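Local coordinates for protein probable FAD-dependent oxidoreductase PA4991 (Pseudomonas aeruginosa PAO1, PDB 5EZ7) that binds one FAD per subunit and probably works as an FAD-dependent oxidoreductase of the DAO family, its physiological substrate still unknown, at residues 90-103 with 149-163. Sequence-based numbering, arbitrary orientation.
Sequences DLRGVRLLSEAHYL and RLTEIVFDVPDLIRR
L96 to S98 run antiparallel to V154 and F155, and a classic beta bulge sets L97 and S98 against V154, whose O accepts a hydrogen bond from S98 N at 3.2 Å and a weak one from L97 N. Y102 pairs with R149 in a second short ladder. Beside the bulge, L96 lays CD2 over the centre of one face of the F155 ring, 3.6 Å from the centroid, a CH-pi contact, while V94 CG1 meets the ring at its edge, 3.7 Å from F155 CD2. Where strand 153-155 gives way to the helix, D156 N donates a hydrogen bond to R95 O. Three residues on, in the first turn of the helix, D159 has CG anti to its backbone N (chi1 -165°), which brings OD2 to R95 N at 2.8 Å; R162 grips the same carboxylate side-on, from above its plane. Farther along, R163 turns its guanidinium edge to D90, NE donating to the backbone O at 3.0 Å and NH2 forming a salt bridge with the carboxylate, which R92 also holds. At the other end, the aliphatic part of R149 runs alongside the Y102 ring. Strand 153-155 is the centre of a three-stranded antiparallel sheet close to the FAD pocket, with FAD-binding I52 beside E152.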
loop_
_atom_site.group_PDB
_atom_site.type_symbol
_atom_site.label_atom_id
_atom_site.label_comp_id
_atom_site.label_asym_id
_atom_site.label_seq_id
_atom_site.Cartn_x
_atom_site.Cartn_y
_atom_site.Cartn_z
ATOM N N ASP A 90 -7.876 7.226 -13.553
ATOM C CA ASP A 90 -7.424 8.598 -13.687
ATOM C C ASP A 90 -6.666 9.066 -12.444
ATOM O O ASP A 90 -7.250 9.623 -11.531
ATOM C CB ASP A 90 -8.598 9.537 -13.944
ATOM C CG ASP A 90 -8.149 10.884 -14.409
ATOM O OD1 ASP A 90 -6.935 11.179 -14.421
ATOM O OD2 ASP A 90 -9.007 11.678 -14.801
ATOM N N LEU A 91 -5.358 8.864 -12.437
ATOM C CA LEU A 91 -4.488 9.412 -11.415
ATOM C C LEU A 91 -3.697 10.580 -11.975
ATOM O O LEU A 91 -2.564 10.793 -11.571
ATOM C CB LEU A 91 -3.526 8.331 -10.896
ATOM C CG LEU A 91 -4.114 7.011 -10.384
ATOM C CD1 LEU A 91 -3.036 6.144 -9.773
ATOM C CD2 LEU A 91 -5.260 7.187 -9.399
ATOM N N ARG A 92 -4.262 11.347 -12.899
ATOM C CA ARG A 92 -3.506 12.492 -13.409
ATOM C C ARG A 92 -3.275 13.524 -12.301
ATOM O O ARG A 92 -4.176 13.818 -11.522
ATOM C CB ARG A 92 -4.204 13.128 -14.592
ATOM C CG ARG A 92 -3.936 12.380 -15.892
ATOM C CD ARG A 92 -4.816 12.873 -17.012
ATOM N NE ARG A 92 -6.218 12.882 -16.603
ATOM C CZ ARG A 92 -7.242 13.124 -17.414
ATOM N NH1 ARG A 92 -8.472 13.108 -16.912
ATOM N NH2 ARG A 92 -7.073 13.343 -18.719
ATOM N N GLY A 93 -2.045 14.025 -12.223
ATOM C CA GLY A 93 -1.653 14.996 -11.179
ATOM C C GLY A 93 -1.365 14.414 -9.789
ATOM O O GLY A 93 -1.211 15.154 -8.804
ATOM N N VAL A 94 -1.276 13.097 -9.696
ATOM C CA VAL A 94 -0.721 12.471 -8.515
ATOM C C VAL A 94 0.799 12.697 -8.537
ATOM O O VAL A 94 1.461 12.572 -9.566
ATOM C CB VAL A 94 -1.108 10.979 -8.435
ATOM C CG1 VAL A 94 -0.435 10.296 -7.248
ATOM C CG2 VAL A 94 -2.633 10.848 -8.329
ATOM N N ARG A 95 1.321 13.057 -7.378
ATOM C CA ARG A 95 2.719 13.333 -7.190
ATOM C C ARG A 95 3.516 12.038 -7.180
ATOM O O ARG A 95 3.196 11.108 -6.436
ATOM C CB ARG A 95 2.939 14.042 -5.855
ATOM C CG ARG A 95 2.941 15.576 -5.860
ATOM C CD ARG A 95 3.456 16.109 -4.492
ATOM N NE ARG A 95 4.900 15.867 -4.290
ATOM C CZ ARG A 95 5.645 16.284 -3.243
ATOM N NH1 ARG A 95 6.958 16.009 -3.210
ATOM N NH2 ARG A 95 5.113 16.968 -2.218
ATOM N N LEU A 96 4.529 11.980 -8.035
ATOM C CA LEU A 96 5.611 11.036 -7.886
ATOM C C LEU A 96 6.715 11.662 -7.049
ATOM O O LEU A 96 7.092 12.812 -7.261
ATOM C CB LEU A 96 6.220 10.716 -9.235
ATOM C CG LEU A 96 5.390 9.981 -10.264
ATOM C CD1 LEU A 96 6.311 9.605 -11.440
ATOM C CD2 LEU A 96 4.723 8.774 -9.610
ATOM N N LEU A 97 7.243 10.907 -6.110
ATOM C CA LEU A 97 8.431 11.348 -5.431
ATOM C C LEU A 97 9.632 11.240 -6.392
ATOM O O LEU A 97 10.464 12.141 -6.431
ATOM C CB LEU A 97 8.637 10.578 -4.108
ATOM C CG LEU A 97 7.598 10.882 -3.007
ATOM C CD1 LEU A 97 7.848 10.057 -1.749
ATOM C CD2 LEU A 97 7.539 12.366 -2.645
ATOM N N SER A 98 9.682 10.179 -7.205
ATOM C CA SER A 98 10.788 9.979 -8.123
ATOM C C SER A 98 10.295 9.241 -9.322
ATOM O O SER A 98 9.461 8.337 -9.227
ATOM C CB SER A 98 11.890 9.169 -7.456
ATOM O OG SER A 98 13.052 9.075 -8.258
ATOM N N GLU A 99 10.827 9.630 -10.464
ATOM C CA GLU A 99 10.471 9.026 -11.741
ATOM C C GLU A 99 11.131 7.665 -11.913
ATOM O O GLU A 99 10.846 6.966 -12.876
ATOM C CB GLU A 99 10.953 9.936 -12.869
ATOM C CG GLU A 99 10.325 11.324 -12.856
ATOM C CD GLU A 99 9.339 11.529 -13.984
ATOM O OE1 GLU A 99 8.507 10.624 -14.220
ATOM O OE2 GLU A 99 9.414 12.590 -14.654
ATOM N N ALA A 100 12.060 7.336 -11.016
ATOM C CA ALA A 100 12.851 6.138 -11.095
ATOM C C ALA A 100 13.291 5.747 -9.690
ATOM O O ALA A 100 13.512 6.594 -8.822
ATOM C CB ALA A 100 14.057 6.376 -11.964
ATOM N N HIS A 101 13.358 4.445 -9.475
ATOM C CA HIS A 101 13.988 3.863 -8.309
ATOM C C HIS A 101 15.253 3.217 -8.846
ATOM O O HIS A 101 15.286 2.817 -9.993
ATOM C CB HIS A 101 13.058 2.842 -7.677
ATOM C CG HIS A 101 13.605 2.243 -6.433
ATOM N ND1 HIS A 101 13.547 2.885 -5.214
ATOM C CD2 HIS A 101 14.246 1.070 -6.211
ATOM C CE1 HIS A 101 14.115 2.131 -4.292
ATOM N NE2 HIS A 101 14.533 1.019 -4.866
ATOM N N TYR A 102 16.301 3.148 -8.032
ATOM C CA TYR A 102 17.652 2.716 -8.503
ATOM C C TYR A 102 18.177 1.498 -7.738
ATOM O O TYR A 102 17.712 1.217 -6.615
ATOM C CB TYR A 102 18.659 3.859 -8.361
ATOM C CG TYR A 102 18.385 5.032 -9.275
ATOM C CD1 TYR A 102 17.329 5.911 -9.028
ATOM C CD2 TYR A 102 19.190 5.278 -10.389
ATOM C CE1 TYR A 102 17.068 6.983 -9.868
ATOM C CE2 TYR A 102 18.947 6.358 -11.228
ATOM C CZ TYR A 102 17.897 7.212 -10.964
ATOM O OH TYR A 102 17.669 8.282 -11.803
ATOM N N LEU A 103 19.090 0.756 -8.377
ATOM C CA LEU A 103 19.927 -0.245 -7.697
ATOM C C LEU A 103 21.274 0.396 -7.528
ATOM O O LEU A 103 21.710 1.175 -8.370
ATOM C CB LEU A 103 20.109 -1.560 -8.482
ATOM C CG LEU A 103 18.893 -2.306 -9.000
ATOM C CD1 LEU A 103 19.312 -3.562 -9.754
ATOM C CD2 LEU A 103 17.908 -2.640 -7.878
ATOM N N ARG A 149 19.503 2.712 -13.073
ATOM C CA ARG A 149 18.141 3.268 -13.126
ATOM C C ARG A 149 17.090 2.192 -13.556
ATOM O O ARG A 149 17.274 1.524 -14.577
ATOM C CB ARG A 149 18.116 4.462 -14.118
ATOM C CG ARG A 149 16.752 5.114 -14.307
ATOM C CD ARG A 149 16.696 6.257 -15.324
ATOM N NE ARG A 149 15.598 7.159 -14.934
ATOM C CZ ARG A 149 14.776 7.845 -15.744
ATOM N NH1 ARG A 149 14.905 7.813 -17.071
ATOM N NH2 ARG A 149 13.802 8.599 -15.202
ATOM N N LEU A 150 16.004 2.033 -12.798
ATOM C CA LEU A 150 14.951 1.061 -13.144
ATOM C C LEU A 150 13.725 1.777 -13.671
ATOM O O LEU A 150 13.576 2.996 -13.496
ATOM C CB LEU A 150 14.559 0.220 -11.932
ATOM C CG LEU A 150 15.712 -0.507 -11.231
ATOM C CD1 LEU A 150 15.292 -1.030 -9.872
ATOM C CD2 LEU A 150 16.253 -1.638 -12.088
ATOM N N THR A 151 12.848 0.997 -14.302
ATOM C CA THR A 151 11.528 1.463 -14.762
ATOM C C THR A 151 10.573 1.642 -13.605
ATOM O O THR A 151 9.545 2.272 -13.761
ATOM C CB THR A 151 10.843 0.463 -15.746
ATOM O OG1 THR A 151 10.636 -0.812 -15.096
ATOM C CG2 THR A 151 11.680 0.297 -17.033
ATOM N N GLU A 152 10.894 1.039 -12.470
ATOM C CA GLU A 152 10.133 1.207 -11.245
ATOM C C GLU A 152 9.961 2.691 -10.868
ATOM O O GLU A 152 10.788 3.508 -11.190
ATOM C CB GLU A 152 10.808 0.428 -10.107
ATOM C CG GLU A 152 10.940 -1.085 -10.334
ATOM C CD GLU A 152 11.478 -1.847 -9.108
ATOM O OE1 GLU A 152 11.549 -3.118 -9.184
ATOM O OE2 GLU A 152 11.800 -1.197 -8.070
ATOM N N ILE A 153 8.863 3.008 -10.198
ATOM C CA ILE A 153 8.426 4.381 -9.951
ATOM C C ILE A 153 8.255 4.496 -8.470
ATOM O O ILE A 153 7.916 3.483 -7.821
ATOM C CB ILE A 153 6.986 4.658 -10.451
ATOM C CG1 ILE A 153 6.700 4.095 -11.824
ATOM C CG2 ILE A 153 6.690 6.149 -10.489
ATOM C CD1 ILE A 153 5.202 3.944 -12.069
ATOM N N VAL A 154 8.378 5.714 -7.937
ATOM C CA VAL A 154 8.048 5.964 -6.522
ATOM C C VAL A 154 6.998 7.041 -6.346
ATOM O O VAL A 154 7.221 8.185 -6.714
ATOM C CB VAL A 154 9.274 6.367 -5.706
ATOM C CG1 VAL A 154 8.910 6.477 -4.228
ATOM C CG2 VAL A 154 10.398 5.368 -5.949
ATOM N N PHE A 155 5.889 6.649 -5.718
ATOM C CA PHE A 155 4.682 7.456 -5.595
ATOM C C PHE A 155 4.710 8.146 -4.256
ATOM O O PHE A 155 5.185 7.580 -3.312
ATOM C CB PHE A 155 3.400 6.580 -5.673
ATOM C CG PHE A 155 2.792 6.491 -7.045
ATOM C CD1 PHE A 155 3.376 5.722 -8.026
ATOM C CD2 PHE A 155 1.631 7.184 -7.366
ATOM C CE1 PHE A 155 2.833 5.642 -9.321
ATOM C CE2 PHE A 155 1.092 7.117 -8.658
ATOM C CZ PHE A 155 1.709 6.356 -9.640
ATOM N N ASP A 156 4.194 9.364 -4.196
ATOM C CA ASP A 156 3.815 10.015 -2.928
ATOM C C ASP A 156 2.480 9.384 -2.515
ATOM O O ASP A 156 1.420 9.730 -3.065
ATOM C CB ASP A 156 3.650 11.548 -3.121
ATOM C CG ASP A 156 3.172 12.276 -1.843
ATOM O OD1 ASP A 156 3.146 11.630 -0.775
ATOM O OD2 ASP A 156 2.840 13.496 -1.895
ATOM N N VAL A 157 2.537 8.459 -1.570
ATOM C CA VAL A 157 1.372 7.641 -1.217
ATOM C C VAL A 157 0.225 8.446 -0.601
ATOM O O VAL A 157 -0.911 8.292 -1.013
ATOM C CB VAL A 157 1.718 6.407 -0.352
ATOM C CG1 VAL A 157 0.463 5.626 -0.009
ATOM C CG2 VAL A 157 2.670 5.482 -1.114
ATOM N N PRO A 158 0.514 9.317 0.365
ATOM C CA PRO A 158 -0.599 10.148 0.830
ATOM C C PRO A 158 -1.376 10.881 -0.304
ATOM O O PRO A 158 -2.606 10.957 -0.263
ATOM C CB PRO A 158 0.065 11.166 1.740
ATOM C CG PRO A 158 1.448 10.651 2.024
ATOM C CD PRO A 158 1.736 9.454 1.184
ATOM N N ASP A 159 -0.660 11.421 -1.279
ATOM C CA ASP A 159 -1.289 12.055 -2.420
ATOM C C ASP A 159 -2.022 11.053 -3.364
ATOM O O ASP A 159 -3.012 11.402 -3.997
ATOM C CB ASP A 159 -0.250 12.832 -3.183
ATOM C CG ASP A 159 -0.855 13.790 -4.143
ATOM O OD1 ASP A 159 -1.653 14.651 -3.676
ATOM O OD2 ASP A 159 -0.567 13.649 -5.367
ATOM N N LEU A 160 -1.527 9.813 -3.427
ATOM C CA LEU A 160 -2.204 8.734 -4.162
ATOM C C LEU A 160 -3.560 8.391 -3.560
ATOM O O LEU A 160 -4.586 8.223 -4.270
ATOM C CB LEU A 160 -1.333 7.496 -4.188
ATOM C CG LEU A 160 -1.979 6.217 -4.723
ATOM C CD1 LEU A 160 -2.472 6.348 -6.175
ATOM C CD2 LEU A 160 -0.968 5.106 -4.570
ATOM N N ILE A 161 -3.533 8.288 -2.238
ATOM C CA ILE A 161 -4.710 7.986 -1.429
ATOM C C ILE A 161 -5.746 9.044 -1.475
ATOM O O ILE A 161 -6.920 8.702 -1.533
ATOM C CB ILE A 161 -4.276 7.723 0.028
ATOM C CG1 ILE A 161 -3.769 6.303 0.078
ATOM C CG2 ILE A 161 -5.401 7.866 1.036
ATOM C CD1 ILE A 161 -2.617 6.221 0.984
ATOM N N ARG A 162 -5.299 10.302 -1.432
ATOM C CA ARG A 162 -6.180 11.475 -1.602
ATOM C C ARG A 162 -6.971 11.374 -2.931
ATOM O O ARG A 162 -8.167 11.514 -2.951
ATOM C CB ARG A 162 -5.387 12.809 -1.517
ATOM C CG ARG A 162 -6.122 13.995 -2.182
ATOM C CD ARG A 162 -5.244 15.089 -2.764
ATOM N NE ARG A 162 -4.332 14.640 -3.819
ATOM C CZ ARG A 162 -4.602 14.553 -5.128
ATOM N NH1 ARG A 162 -5.820 14.871 -5.630
ATOM N NH2 ARG A 162 -3.628 14.120 -5.946
ATOM N N ARG A 163 -6.277 11.105 -4.026
ATOM C CA ARG A 163 -6.911 10.936 -5.347
ATOM C C ARG A 163 -7.872 9.749 -5.445
ATOM O O ARG A 163 -8.964 9.863 -5.991
ATOM C CB ARG A 163 -5.836 10.787 -6.426
ATOM C CG ARG A 163 -6.352 10.775 -7.868
ATOM C CD ARG A 163 -7.347 11.898 -8.170
ATOM N NE ARG A 163 -7.842 11.785 -9.535
ATOM C CZ ARG A 163 -8.886 12.454 -10.049
ATOM N NH1 ARG A 163 -9.599 13.308 -9.307
ATOM N NH2 ARG A 163 -9.224 12.264 -11.325
#